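Local atomic coordinates of 3',5'-cyclic-nucleotide phosphodiesterase 1 (Saccharomyces cerevisiae, PDB entry 4OJV), a protein that belongs to the class-II cyclic-nucleotide phosphodiesterases of the metallo-hydrolase/oxidoreductase clan and holds two zinc ions. Residues I24-R29 / K92-S97. Numbering follows the deposited sequence.
Sequences ILKPAR and KSLLQS
Lys26, near the end of strand 22-27, reaches across to the short helix 92-96 and gives its ammonium group to Ser93: NZ of Lys26 lies 2.9 Å from OG of Ser93, the one hydrogen bond between residues 24-29 and 92-97. The lysine chain runs straight at chi2 and then bends twice, at chi3 (-77°) and chi4 (-64°), which turns NZ forward, toward the carbonyls where the chain leaves the strand. There it also donates to the next residue, with NZ of Lys26 2.8 Å from O of Pro27 and the C=O...N angle nearly linear at 173°. The carbonyl O of Thr30 accepts a further hydrogen bond. Glu5 of the adjacent antiparallel strand 4-8 adds a salt bridge through OE2, while its OE1 accepts the backbone N-H of Arg29, so one carboxylate ties the lysine to the chain beyond the strand.

Nonpolar contact is slight. CD of Lys26 passes 4.1 Å from CB of Leu94, the two side chains crossing at a slant, while Leu94 also touches Thr7 on strand 4-8. Farther along, the carbonyl oxygen of Arg29 presses on the CB methylene of Ser93, a tight 3.1 Å from O of Arg29 to CB of Ser93. The Arg29 side chain starts off away from the helix, and its NH1 bonds to the carbonyl O of Val2.

The contact thus joins the helix that follows strand 86-88 to the end of an inner strand of one of the two large mixed sheets, in what the clan makes a metallo-beta-lactamase-like fold. Four oxygens surround a buried ammonium with three N-H bonds, so at least one bond must be shared or weakened; among them Glu5 alone balances the charge, and probably helps to keep the lysine protonated.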
ATOM      1  N   ILE A  24      14.692   6.029   3.664  1.00  9.69           N
ATOM      2  CA  ILE A  24      15.926   5.262   3.518  1.00 10.17           C
ATOM      3  C   ILE A  24      17.101   6.128   3.964  1.00  9.33           C
ATOM      4  O   ILE A  24      17.170   7.310   3.620  1.00 10.04           O
ATOM      5  CB  ILE A  24      16.122   4.811   2.051  1.00 12.49           C
ATOM      6  CG1 ILE A  24      14.955   3.944   1.571  1.00 13.74           C
ATOM      7  CG2 ILE A  24      17.473   4.126   1.854  1.00 13.57           C
ATOM      8  CD1 ILE A  24      14.735   2.689   2.374  1.00 15.90           C
ATOM      9  N   LEU A  25      18.025   5.532   4.712  1.00  9.38           N
ATOM     10  CA  LEU A  25      19.213   6.236   5.195  1.00  9.83           C
ATOM     11  C   LEU A  25      20.480   5.553   4.727  1.00  9.94           C
ATOM     12  O   LEU A  25      20.564   4.316   4.729  1.00 10.55           O
ATOM     13  CB  LEU A  25      19.250   6.243   6.721  1.00 10.53           C
ATOM     14  CG  LEU A  25      18.015   6.678   7.505  1.00 11.82           C
ATOM     15  CD1 LEU A  25      18.268   6.580   9.001  1.00 12.95           C
ATOM     16  CD2 LEU A  25      17.601   8.087   7.125  1.00 13.69           C
ATOM     17  N   LYS A  26      21.483   6.359   4.382  1.00  9.89           N
ATOM     18  CA  LYS A  26      22.837   5.862   4.168  1.00 10.47           C
ATOM     19  C   LYS A  26      23.821   6.993   4.443  1.00 11.16           C
ATOM     20  O   LYS A  26      23.447   8.167   4.442  1.00 11.23           O
ATOM     21  CB  LYS A  26      23.021   5.312   2.747  1.00 11.40           C
ATOM     22  CG  LYS A  26      22.871   6.360   1.645  1.00 11.49           C
ATOM     23  CD  LYS A  26      23.150   5.792   0.249  1.00 12.76           C
ATOM     24  CE  LYS A  26      24.633   5.614  -0.060  1.00 13.52           C
ATOM     25  NZ  LYS A  26      25.399   6.896  -0.090  1.00 13.86           N
ATOM     26  N   PRO A  27      25.102   6.652   4.668  1.00 11.10           N
ATOM     27  CA  PRO A  27      26.109   7.699   4.780  1.00 11.81           C
ATOM     28  C   PRO A  27      26.217   8.475   3.474  1.00 12.14           C
ATOM     29  O   PRO A  27      26.042   7.911   2.391  1.00 12.80           O
ATOM     30  CB  PRO A  27      27.403   6.914   5.029  1.00 12.72           C
ATOM     31  CG  PRO A  27      26.955   5.625   5.634  1.00 12.48           C
ATOM     32  CD  PRO A  27      25.673   5.314   4.911  1.00 11.67           C
ATOM     33  N   ALA A  28      26.511   9.767   3.576  1.00 12.86           N
ATOM     34  CA  ALA A  28      26.727  10.576   2.386  1.00 13.94           C
ATOM     35  C   ALA A  28      27.913  10.067   1.568  1.00 13.86           C
ATOM     36  O   ALA A  28      28.906   9.577   2.121  1.00 15.13           O
ATOM     37  CB  ALA A  28      26.933  12.027   2.768  1.00 16.91           C
ATOM     38  N   ARG A  29      27.773  10.161   0.248  1.00 13.86           N
ATOM     39  CA  ARG A  29      28.876   9.994  -0.724  1.00 14.37           C
ATOM     40  C   ARG A  29      29.320   8.562  -1.012  1.00 14.32           C
ATOM     41  O   ARG A  29      29.728   8.267  -2.132  1.00 16.00           O
ATOM     42  CB  ARG A  29      30.096  10.843  -0.336  1.00 17.37           C
ATOM     43  CG  ARG A  29      29.850  12.343  -0.374  1.00 20.43           C
ATOM     44  CD  ARG A  29      31.024  13.147   0.187  1.00 23.82           C
ATOM     45  NE  ARG A  29      31.245  12.882   1.612  1.00 26.33           N
ATOM     46  CZ  ARG A  29      30.625  13.505   2.614  1.00 26.22           C
ATOM     47  NH1 ARG A  29      29.740  14.469   2.376  1.00 24.70           N
ATOM     48  NH2 ARG A  29      30.898  13.164   3.868  1.00 29.43           N
ATOM     49  N   LYS A  92      23.508  10.093  -6.483  1.00 16.20           N
ATOM     50  CA  LYS A  92      24.531   9.561  -7.369  1.00 17.30           C
ATOM     51  C   LYS A  92      25.250   8.377  -6.725  1.00 16.18           C
ATOM     52  O   LYS A  92      25.525   7.382  -7.387  1.00 17.52           O
ATOM     53  CB  LYS A  92      25.545  10.648  -7.774  1.00 20.93           C
ATOM     54  CG  LYS A  92      24.949  11.905  -8.403  1.00 26.51           C
ATOM     55  CD  LYS A  92      23.925  11.594  -9.485  1.00 29.81           C
ATOM     56  CE  LYS A  92      22.975  12.765  -9.687  1.00 36.19           C
ATOM     57  NZ  LYS A  92      21.734  12.356 -10.406  1.00 41.00           N
ATOM     58  N   SER A  93      25.551   8.476  -5.434  1.00 15.00           N
ATOM     59  CA  SER A  93      26.326   7.415  -4.797  1.00 16.62           C
ATOM     60  C   SER A  93      25.501   6.146  -4.583  1.00 17.08           C
ATOM     61  O   SER A  93      26.042   5.049  -4.728  1.00 20.12           O
ATOM     62  CB  SER A  93      26.994   7.889  -3.515  1.00 18.44           C
ATOM     63  OG  SER A  93      26.038   8.230  -2.542  1.00 19.05           O
ATOM     64  N   LEU A  94      24.207   6.293  -4.265  1.00 16.26           N
ATOM     65  CA  LEU A  94      23.299   5.136  -4.182  1.00 17.24           C
ATOM     66  C   LEU A  94      23.228   4.440  -5.549  1.00 17.53           C
ATOM     67  O   LEU A  94      23.320   3.215  -5.638  1.00 20.03           O
ATOM     68  CB  LEU A  94      21.897   5.549  -3.690  1.00 16.62           C
ATOM     69  CG  LEU A  94      20.869   4.473  -3.259  1.00 17.87           C
ATOM     70  CD1 LEU A  94      19.793   5.066  -2.365  1.00 20.26           C
ATOM     71  CD2 LEU A  94      20.208   3.783  -4.445  1.00 20.05           C
ATOM     72  N   LEU A  95      23.091   5.231  -6.611  1.00 16.43           N
ATOM     73  CA  LEU A  95      23.025   4.686  -7.972  1.00 18.00           C
ATOM     74  C   LEU A  95      24.335   4.020  -8.408  1.00 19.29           C
ATOM     75  O   LEU A  95      24.316   3.061  -9.186  1.00 20.67           O
ATOM     76  CB  LEU A  95      22.627   5.776  -8.967  1.00 19.46           C
ATOM     77  CG  LEU A  95      21.178   6.250  -8.853  1.00 19.70           C
ATOM     78  CD1 LEU A  95      20.981   7.526  -9.650  1.00 22.75           C
ATOM     79  CD2 LEU A  95      20.206   5.174  -9.314  1.00 21.40           C
ATOM     80  N   GLN A  96      25.463   4.522  -7.900  1.00 19.14           N
ATOM     81  CA  GLN A  96      26.779   3.978  -8.246  1.00 19.29           C
ATOM     82  C   GLN A  96      26.936   2.506  -7.864  1.00 20.63           C
ATOM     83  O   GLN A  96      27.672   1.778  -8.530  1.00 20.93           O
ATOM     84  CB  GLN A  96      27.903   4.829  -7.640  1.00 22.45           C
ATOM     85  CG  GLN A  96      29.302   4.557  -8.192  1.00 24.17           C
ATOM     86  CD  GLN A  96      29.431   4.778  -9.696  1.00 26.29           C
ATOM     87  OE1 GLN A  96      30.243   4.130 -10.357  1.00 32.54           O
ATOM     88  NE2 GLN A  96      28.638   5.697 -10.240  1.00 27.24           N
ATOM     89  N   SER A  97      26.234   2.061  -6.816  1.00 21.27           N
ATOM     90  CA  SER A  97      26.286   0.651  -6.408  1.00 21.97           C
ATOM     91  C   SER A  97      25.744  -0.292  -7.490  1.00 24.39           C
ATOM     92  O   SER A  97      26.104  -1.469  -7.529  1.00 29.82           O
ATOM     93  CB  SER A  97      25.561   0.417  -5.078  1.00 24.13           C
ATOM     94  OG  SER A  97      24.162   0.563  -5.224  1.00 22.76           O
TER